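Local coordinates for conjugal transfer protein TRWB (Escherichia coli, PDB 1E9R) that couples DNA processing to transport in bacterial conjugation, probably as a membrane-anchored, ATP-driven hexameric motor resembling ring helicases and F1-ATPase, at the interface of chains A and B. Coordinates in Å, arbitrary orientation; residue numbers count along the deposited sequence, not the author numbering. Chains: chain A/B, Conjugal transfer protein TRWB.

The interface of chains A and B. Residues chain A 317, 319-320, 322-323, 349, 351-352; chain B 328-329, 331-332.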
loop_
_atom_site.group_PDB
_atom_site.type_symbol
_atom_site.label_atom_id
_atom_site.label_comp_id
_atom_site.label_asym_id
_atom_site.label_seq_id
_atom_site.Cartn_x
_atom_site.Cartn_y
_atom_site.Cartn_z
ATOM N N SER A 317 21.586 -4.714 -7.231
ATOM C CA SER A 317 20.209 -4.255 -7.318
ATOM C C SER A 317 19.745 -3.606 -6.028
ATOM O O SER A 317 19.695 -4.252 -4.987
ATOM C CB SER A 317 19.272 -5.416 -7.657
ATOM O OG SER A 317 17.926 -4.972 -7.725
ATOM N N SER A 319 16.837 -2.620 -5.643
ATOM C CA SER A 319 15.521 -3.202 -5.522
ATOM C C SER A 319 15.566 -4.502 -4.711
ATOM O O SER A 319 14.648 -4.792 -3.935
ATOM C CB SER A 319 14.992 -3.469 -6.922
ATOM O OG SER A 319 13.804 -4.212 -6.873
ATOM N N GLN A 320 16.635 -5.279 -4.893
ATOM C CA GLN A 320 16.812 -6.541 -4.183
ATOM C C GLN A 320 17.110 -6.286 -2.708
ATOM O O GLN A 320 16.678 -7.035 -1.842
ATOM C CB GLN A 320 17.956 -7.338 -4.795
ATOM C CG GLN A 320 17.957 -8.812 -4.417
ATOM C CD GLN A 320 19.236 -9.532 -4.832
ATOM O OE1 GLN A 320 19.979 -9.068 -5.708
ATOM N NE2 GLN A 320 19.495 -10.674 -4.210
ATOM N N ASP A 322 15.977 -3.803 -1.053
ATOM C CA ASP A 322 14.704 -3.387 -0.471
ATOM C C ASP A 322 13.946 -4.633 -0.091
ATOM O O ASP A 322 13.285 -4.675 0.937
ATOM C CB ASP A 322 13.851 -2.604 -1.469
ATOM C CG ASP A 322 14.325 -1.177 -1.659
ATOM O OD1 ASP A 322 15.085 -0.675 -0.802
ATOM O OD2 ASP A 322 13.925 -0.549 -2.664
ATOM N N ASP A 323 14.047 -5.654 -0.935
ATOM C CA ASP A 323 13.355 -6.908 -0.696
ATOM C C ASP A 323 13.877 -7.633 0.542
ATOM O O ASP A 323 13.113 -8.250 1.286
ATOM C CB ASP A 323 13.487 -7.812 -1.912
ATOM C CG ASP A 323 12.288 -8.715 -2.087
ATOM O OD1 ASP A 323 11.158 -8.178 -2.110
ATOM O OD2 ASP A 323 12.470 -9.951 -2.201
ATOM N N ASP A 349 16.626 -1.384 -16.869
ATOM C CA ASP A 349 16.267 -0.921 -15.542
ATOM C C ASP A 349 16.376 0.593 -15.429
ATOM O O ASP A 349 17.209 1.110 -14.683
ATOM C CB ASP A 349 17.182 -1.601 -14.516
ATOM C CG ASP A 349 16.711 -1.405 -13.090
ATOM O OD1 ASP A 349 15.597 -0.870 -12.885
ATOM O OD2 ASP A 349 17.458 -1.805 -12.175
ATOM N N LYS A 351 14.602 2.648 -13.891
ATOM C CA LYS A 351 14.316 3.164 -12.565
ATOM C C LYS A 351 15.605 3.285 -11.785
ATOM O O LYS A 351 15.816 4.263 -11.067
ATOM C CB LYS A 351 13.336 2.260 -11.813
ATOM C CG LYS A 351 12.997 2.815 -10.453
ATOM C CD LYS A 351 11.941 2.032 -9.703
ATOM C CE LYS A 351 11.673 2.711 -8.355
ATOM N NZ LYS A 351 10.632 2.031 -7.554
ATOM N N THR A 352 16.473 2.291 -11.925
ATOM C CA THR A 352 17.748 2.321 -11.231
ATOM C C THR A 352 18.670 3.384 -11.816
ATOM O O THR A 352 19.398 4.050 -11.076
ATOM C CB THR A 352 18.439 0.955 -11.282
ATOM O OG1 THR A 352 17.744 0.049 -10.417
ATOM C CG2 THR A 352 19.871 1.062 -10.813
ATOM N N LYS B 328 9.633 -5.944 -6.786
ATOM C CA LYS B 328 11.063 -5.798 -6.524
ATOM C C LYS B 328 11.903 -6.819 -7.262
ATOM O O LYS B 328 12.805 -6.479 -8.024
ATOM C CB LYS B 328 11.364 -5.920 -5.021
ATOM C CG LYS B 328 10.736 -4.854 -4.134
ATOM C CD LYS B 328 11.236 -3.476 -4.489
ATOM C CE LYS B 328 10.669 -2.434 -3.552
ATOM N NZ LYS B 328 11.094 -1.073 -3.974
ATOM N N GLU B 329 11.598 -8.083 -7.027
ATOM C CA GLU B 329 12.350 -9.158 -7.632
ATOM C C GLU B 329 12.243 -9.186 -9.154
ATOM O O GLU B 329 13.178 -9.594 -9.839
ATOM C CB GLU B 329 11.886 -10.465 -7.013
ATOM C CG GLU B 329 12.741 -11.646 -7.362
ATOM C CD GLU B 329 12.576 -12.789 -6.374
ATOM O OE1 GLU B 329 12.007 -12.566 -5.273
ATOM O OE2 GLU B 329 13.034 -13.906 -6.704
ATOM N N GLN B 331 12.007 -6.545 -11.052
ATOM C CA GLN B 331 12.870 -5.488 -11.548
ATOM C C GLN B 331 14.299 -6.005 -11.595
ATOM O O GLN B 331 15.005 -5.831 -12.589
ATOM C CB GLN B 331 12.807 -4.292 -10.620
ATOM C CG GLN B 331 13.661 -3.129 -11.052
ATOM C CD GLN B 331 13.661 -2.036 -10.003
ATOM O OE1 GLN B 331 12.842 -2.057 -9.078
ATOM N NE2 GLN B 331 14.574 -1.075 -10.136
ATOM N N THR B 332 14.714 -6.642 -10.504
ATOM C CA THR B 332 16.051 -7.192 -10.398
ATOM C C THR B 332 16.285 -8.211 -11.499
ATOM O O THR B 332 17.388 -8.300 -12.051
ATOM C CB THR B 332 16.245 -7.884 -9.060
ATOM O OG1 THR B 332 15.998 -6.942 -8.011
ATOM C CG2 THR B 332 17.667 -8.448 -8.956
HETATM O O HOH W 1 15.644 1.052 -8.751
#
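Helix 327-334 of chain B lies against chain A along helix 318-325, the loop residue A:Ser317 just before it, and the start of helix 350-360, with A:Asp349 preceding that helix. Both chains belong to the type IV secretion coupling-protein family, and the patch is part of a subunit seam in a ring-helicase-like hexamer. B:Gln331 reaches across with CG anti to the backbone N (chi1 -179°), and its extended chain delivers NE2 to A:Asp349 OD1 at 2.9 Å. OD1 accepts through its syn lone pair and lies close to the plane of the B:Gln331 amide; the carboxylate and amide planes themselves stand 80° apart. A:Asp349 is itself steadied by A:Thr352, whose OG1 hydroxyl donates to OD2 at 2.6 Å from above the carboxylate plane; a water joins that hydroxyl to B:Gln331 NE2. An alanine in place of A:Asp349 has no carboxylate for B:Gln331 NE2 or A:Thr352 OG1 to bond, and would probably leave the amide less firmly oriented. A:Ser319 CB packs against the amide carbon CD of B:Gln331 at 3.6 Å, while its OG donates to B:Lys328 O at 2.7 Å, above the carbonyl plane. That carbonyl also accepts from B:Thr332 OG1, a hydroxyl that meets A:Ser317 OG tip to tip at 2.8 Å. Bent at chi2 (-62°), B:Lys328 runs alongside A:Ser319 and brings NZ to A:Asp322 OD2 at 3.2 Å, a salt bridge entered from above the carboxylate plane.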